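Local coordinates for CHAD domain protein (Streptomyces chartreusis, PDB 6RN5) that probably binds polyphosphate, as a phosin built on the CHAD helical fold, and also binds copper ions, at residues 87-99 and 197-210. Sequence-based numbering, arbitrary orientation.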
loop_
_atom_site.group_PDB
_atom_site.type_symbol
_atom_site.label_atom_id
_atom_site.label_comp_id
_atom_site.label_asym_id
_atom_site.label_seq_id
_atom_site.Cartn_x
_atom_site.Cartn_y
_atom_site.Cartn_z
ATOM N N GLY A 87 -39.603 -3.951 -22.483
ATOM C CA GLY A 87 -40.382 -4.291 -21.290
ATOM C C GLY A 87 -39.665 -5.314 -20.381
ATOM O O GLY A 87 -39.622 -5.127 -19.167
ATOM N N MET A 88 -39.067 -6.353 -20.964
ATOM C CA MET A 88 -38.414 -7.421 -20.175
ATOM C C MET A 88 -37.158 -6.966 -19.447
ATOM O O MET A 88 -36.957 -7.329 -18.292
ATOM C CB MET A 88 -38.021 -8.594 -21.066
ATOM C CG MET A 88 -39.163 -9.294 -21.787
ATOM S SD MET A 88 -40.133 -10.243 -20.619
ATOM C CE MET A 88 -39.086 -11.662 -20.316
ATOM N N ARG A 89 -36.309 -6.172 -20.109
ATOM C CA ARG A 89 -34.910 -5.981 -19.621
ATOM C C ARG A 89 -34.781 -5.318 -18.250
ATOM O O ARG A 89 -34.114 -5.862 -17.377
ATOM C CB ARG A 89 -34.027 -5.209 -20.643
ATOM C CG ARG A 89 -33.519 -6.023 -21.851
ATOM C CD ARG A 89 -32.349 -5.321 -22.565
ATOM N NE ARG A 89 -31.074 -5.631 -21.893
ATOM C CZ ARG A 89 -30.282 -4.769 -21.229
ATOM N NH1 ARG A 89 -30.588 -3.474 -21.121
ATOM N NH2 ARG A 89 -29.156 -5.213 -20.658
ATOM N N PRO A 90 -35.385 -4.133 -18.063
ATOM C CA PRO A 90 -35.323 -3.504 -16.725
ATOM C C PRO A 90 -35.988 -4.341 -15.635
ATOM O O PRO A 90 -35.547 -4.318 -14.497
ATOM C CB PRO A 90 -36.100 -2.196 -16.914
ATOM C CG PRO A 90 -37.039 -2.471 -18.051
ATOM C CD PRO A 90 -36.263 -3.369 -18.977
ATOM N N GLU A 91 -37.015 -5.109 -15.989
ATOM C CA GLU A 91 -37.689 -5.924 -14.995
ATOM C C GLU A 91 -36.780 -7.039 -14.585
ATOM O O GLU A 91 -36.614 -7.313 -13.411
ATOM C CB GLU A 91 -39.000 -6.446 -15.538
ATOM C CG GLU A 91 -40.054 -5.381 -15.673
ATOM C CD GLU A 91 -40.224 -4.597 -14.377
ATOM O OE1 GLU A 91 -40.917 -5.042 -13.431
ATOM O OE2 GLU A 91 -39.640 -3.523 -14.289
ATOM N N LEU A 92 -36.154 -7.672 -15.566
ATOM C CA LEU A 92 -35.135 -8.662 -15.292
ATOM C C LEU A 92 -33.945 -8.100 -14.511
ATOM O O LEU A 92 -33.404 -8.774 -13.640
ATOM C CB LEU A 92 -34.636 -9.259 -16.597
ATOM C CG LEU A 92 -35.635 -10.177 -17.307
ATOM C CD1 LEU A 92 -35.212 -10.432 -18.743
ATOM C CD2 LEU A 92 -35.794 -11.484 -16.518
ATOM N N ALA A 93 -33.540 -6.881 -14.846
ATOM C CA ALA A 93 -32.463 -6.204 -14.115
ATOM C C ALA A 93 -32.886 -5.944 -12.657
ATOM O O ALA A 93 -32.113 -6.184 -11.698
ATOM C CB ALA A 93 -32.113 -4.890 -14.800
ATOM N N TRP A 94 -34.109 -5.448 -12.494
ATOM C CA TRP A 94 -34.653 -5.293 -11.159
ATOM C C TRP A 94 -34.595 -6.655 -10.413
ATOM O O TRP A 94 -34.196 -6.728 -9.274
ATOM C CB TRP A 94 -36.055 -4.695 -11.206
ATOM C CG TRP A 94 -36.713 -4.722 -9.860
ATOM C CD1 TRP A 94 -36.432 -3.914 -8.795
ATOM C CD2 TRP A 94 -37.746 -5.620 -9.422
ATOM N NE1 TRP A 94 -37.200 -4.279 -7.712
ATOM C CE2 TRP A 94 -38.030 -5.307 -8.076
ATOM C CE3 TRP A 94 -38.445 -6.664 -10.029
ATOM C CZ2 TRP A 94 -38.998 -6.003 -7.332
ATOM C CZ3 TRP A 94 -39.404 -7.350 -9.296
ATOM C CH2 TRP A 94 -39.674 -7.022 -7.970
ATOM N N VAL A 95 -34.925 -7.748 -11.070
ATOM C CA VAL A 95 -34.923 -9.021 -10.371
ATOM C C VAL A 95 -33.510 -9.427 -9.952
ATOM O O VAL A 95 -33.284 -9.875 -8.804
ATOM C CB VAL A 95 -35.517 -10.155 -11.236
ATOM C CG1 VAL A 95 -35.227 -11.521 -10.606
ATOM C CG2 VAL A 95 -37.020 -9.959 -11.462
ATOM N N SER A 96 -32.572 -9.410 -10.904
ATOM C CA SER A 96 -31.243 -9.960 -10.615
ATOM C C SER A 96 -30.510 -9.079 -9.575
ATOM O O SER A 96 -29.827 -9.610 -8.699
ATOM C CB SER A 96 -30.420 -10.130 -11.886
ATOM O OG SER A 96 -30.207 -8.865 -12.427
ATOM N N GLY A 97 -30.695 -7.770 -9.661
ATOM C CA GLY A 97 -30.130 -6.815 -8.666
ATOM C C GLY A 97 -30.715 -6.966 -7.253
ATOM O O GLY A 97 -29.990 -6.972 -6.261
ATOM N N THR A 98 -32.035 -7.148 -7.165
ATOM C CA THR A 98 -32.684 -7.319 -5.893
ATOM C C THR A 98 -32.195 -8.569 -5.230
ATOM O O THR A 98 -31.831 -8.561 -4.039
ATOM C CB THR A 98 -34.180 -7.439 -6.049
ATOM O OG1 THR A 98 -34.682 -6.202 -6.553
ATOM C CG2 THR A 98 -34.813 -7.787 -4.699
ATOM N N LEU A 99 -32.144 -9.635 -6.008
ATOM C CA LEU A 99 -31.615 -10.926 -5.539
ATOM C C LEU A 99 -30.082 -10.971 -5.262
ATOM O O LEU A 99 -29.612 -11.855 -4.551
ATOM C CB LEU A 99 -32.010 -12.027 -6.508
ATOM C CG LEU A 99 -33.507 -12.322 -6.647
ATOM C CD1 LEU A 99 -33.678 -13.582 -7.447
ATOM C CD2 LEU A 99 -34.196 -12.507 -5.320
ATOM N N ALA A 197 -39.888 -8.496 -2.337
ATOM C CA ALA A 197 -39.911 -8.378 -3.822
ATOM C C ALA A 197 -40.420 -9.631 -4.495
ATOM O O ALA A 197 -41.207 -9.557 -5.436
ATOM C CB ALA A 197 -38.531 -8.078 -4.336
ATOM N N MET A 198 -39.980 -10.776 -3.989
ATOM C CA MET A 198 -40.357 -12.050 -4.538
ATOM C C MET A 198 -41.807 -12.434 -4.308
ATOM O O MET A 198 -42.341 -13.251 -5.051
ATOM C CB MET A 198 -39.485 -13.135 -3.967
ATOM C CG MET A 198 -38.101 -13.038 -4.572
ATOM S SD MET A 198 -37.227 -14.547 -4.274
ATOM C CE MET A 198 -38.000 -15.609 -5.503
ATOM N N GLY A 199 -42.434 -11.862 -3.289
ATOM C CA GLY A 199 -43.881 -12.033 -3.104
ATOM C C GLY A 199 -44.726 -10.978 -3.829
ATOM O O GLY A 199 -45.942 -11.028 -3.757
ATOM N N SER A 200 -44.107 -10.054 -4.560
ATOM C CA SER A 200 -44.822 -8.875 -5.073
ATOM C C SER A 200 -45.451 -9.132 -6.414
ATOM O O SER A 200 -45.092 -10.069 -7.121
ATOM C CB SER A 200 -43.877 -7.659 -5.237
ATOM O OG SER A 200 -42.855 -7.927 -6.190
ATOM N N SER A 201 -46.362 -8.248 -6.780
ATOM C CA SER A 201 -47.070 -8.398 -8.006
ATOM C C SER A 201 -46.114 -8.021 -9.154
ATOM O O SER A 201 -46.175 -8.589 -10.222
ATOM C CB SER A 201 -48.355 -7.571 -7.956
ATOM O OG SER A 201 -48.006 -6.238 -8.158
ATOM N N ARG A 202 -45.149 -7.158 -8.888
ATOM C CA ARG A 202 -44.140 -6.834 -9.893
ATOM C C ARG A 202 -43.343 -8.043 -10.274
ATOM O O ARG A 202 -43.141 -8.320 -11.438
ATOM C CB ARG A 202 -43.172 -5.798 -9.373
ATOM C CG ARG A 202 -42.403 -5.133 -10.500
ATOM C CD ARG A 202 -41.350 -4.208 -9.923
ATOM N NE ARG A 202 -40.426 -3.755 -10.938
ATOM C CZ ARG A 202 -39.406 -2.914 -10.741
ATOM N NH1 ARG A 202 -39.148 -2.407 -9.543
ATOM N NH2 ARG A 202 -38.637 -2.574 -11.763
ATOM N N PHE A 203 -42.883 -8.770 -9.276
ATOM C CA PHE A 203 -42.157 -9.962 -9.546
ATOM C C PHE A 203 -42.972 -11.006 -10.275
ATOM O O PHE A 203 -42.477 -11.657 -11.174
ATOM C CB PHE A 203 -41.659 -10.586 -8.266
ATOM C CG PHE A 203 -40.840 -11.815 -8.493
ATOM C CD1 PHE A 203 -39.481 -11.721 -8.721
ATOM C CD2 PHE A 203 -41.410 -13.047 -8.476
ATOM C CE1 PHE A 203 -38.712 -12.858 -8.948
ATOM C CE2 PHE A 203 -40.644 -14.190 -8.680
ATOM C CZ PHE A 203 -39.298 -14.088 -8.924
ATOM N N HIS A 204 -44.191 -11.227 -9.830
ATOM C CA HIS A 204 -45.067 -12.198 -10.470
ATOM C C HIS A 204 -45.279 -11.905 -11.968
ATOM O O HIS A 204 -45.296 -12.815 -12.780
ATOM C CB HIS A 204 -46.399 -12.209 -9.718
ATOM C CG HIS A 204 -47.472 -13.002 -10.375
ATOM N ND1 HIS A 204 -47.522 -14.386 -10.312
ATOM C CD2 HIS A 204 -48.555 -12.608 -11.097
ATOM C CE1 HIS A 204 -48.593 -14.806 -10.968
ATOM N NE2 HIS A 204 -49.247 -13.745 -11.429
ATOM N N ALA A 205 -45.430 -10.634 -12.327
ATOM C CA ALA A 205 -45.688 -10.281 -13.707
ATOM C C ALA A 205 -44.467 -10.652 -14.557
ATOM O O ALA A 205 -44.624 -11.231 -15.636
ATOM C CB ALA A 205 -45.965 -8.784 -13.827
ATOM N N ILE A 206 -43.260 -10.309 -14.075
ATOM C CA ILE A 206 -42.084 -10.586 -14.864
ATOM C C ILE A 206 -41.835 -12.087 -14.888
ATOM O O ILE A 206 -41.525 -12.614 -15.938
ATOM C CB ILE A 206 -40.831 -9.787 -14.459
ATOM C CG1 ILE A 206 -39.645 -10.164 -15.344
ATOM C CG2 ILE A 206 -40.448 -10.040 -13.008
ATOM C CD1 ILE A 206 -39.842 -9.888 -16.824
ATOM N N ALA A 207 -42.079 -12.788 -13.779
ATOM C CA ALA A 207 -41.936 -14.241 -13.774
ATOM C C ALA A 207 -42.895 -14.930 -14.746
ATOM O O ALA A 207 -42.537 -15.895 -15.388
ATOM C CB ALA A 207 -42.149 -14.784 -12.372
ATOM N N ASP A 208 -44.122 -14.418 -14.828
ATOM C CA ASP A 208 -45.131 -14.895 -15.782
ATOM C C ASP A 208 -44.626 -14.783 -17.224
ATOM O O ASP A 208 -44.819 -15.679 -18.033
ATOM C CB ASP A 208 -46.446 -14.085 -15.643
ATOM C CG ASP A 208 -47.464 -14.715 -14.668
ATOM O OD1 ASP A 208 -47.232 -15.863 -14.201
ATOM O OD2 ASP A 208 -48.507 -14.038 -14.373
ATOM N N LYS A 209 -43.964 -13.684 -17.535
ATOM C CA LYS A 209 -43.406 -13.513 -18.888
ATOM C C LYS A 209 -42.287 -14.461 -19.154
ATOM O O LYS A 209 -42.195 -15.023 -20.246
ATOM C CB LYS A 209 -42.974 -12.087 -19.101
ATOM C CG LYS A 209 -44.185 -11.200 -19.076
ATOM C CD LYS A 209 -43.858 -9.783 -19.452
ATOM C CE LYS A 209 -45.024 -8.910 -19.023
ATOM N NZ LYS A 209 -44.855 -7.506 -19.471
ATOM N N VAL A 210 -41.456 -14.709 -18.143
ATOM C CA VAL A 210 -40.434 -15.739 -18.294
ATOM C C VAL A 210 -41.073 -17.098 -18.542
ATOM O O VAL A 210 -40.609 -17.879 -19.397
ATOM C CB VAL A 210 -39.483 -15.768 -17.088
ATOM C CG1 VAL A 210 -38.518 -16.930 -17.176
ATOM C CG2 VAL A 210 -38.719 -14.443 -17.034
HETATM O O HOH W 1 -42.754 -6.799 -13.485
#
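The guanidinium of Arg202 lies flat over one face of the Trp94 indole, the planes 11° apart and CZ of Arg202 3.5 Å from the centroid of the five-membered ring, a cation-pi stack. Its CD sits above the six-membered ring in a CH-pi contact, so the long arginine spans both rings; the chain can do this because it runs extended from CG to NE, with CG anti to the backbone N (chi1 -162°). Through its edge the guanidinium grips Glu91 with two nitrogens: NE donates to OE1 at 2.8 Å and NH2 to OE2 at 2.9 Å, a two-bond salt bridge that fixes its rotation. A water links Glu91 OE1 to the Arg202 carbonyl. CZ2 of Trp94 meets CB of Ala197 at 3.7 Å, where a small side chain suits the broad ring. Were Trp94 an alanine, Arg202 would probably keep its salt bridge but lose its stacking surface, and a gap would be likely to open beside Ala197. Deeper in, branched Ile206 is a knob among Met88, Glu91, Leu92 and Val95, its CD1 3.8 Å from Met88 SD. The axes of helix segments 87-99 and 201-210 approach to 10.1 Å, with 119° between their N-to-C directions, while helix 56-75 packs against Met88, Leu92 and Leu99, and helix 21-42 against Met198, Phe203 and Val210, within the all-helical CHAD domain.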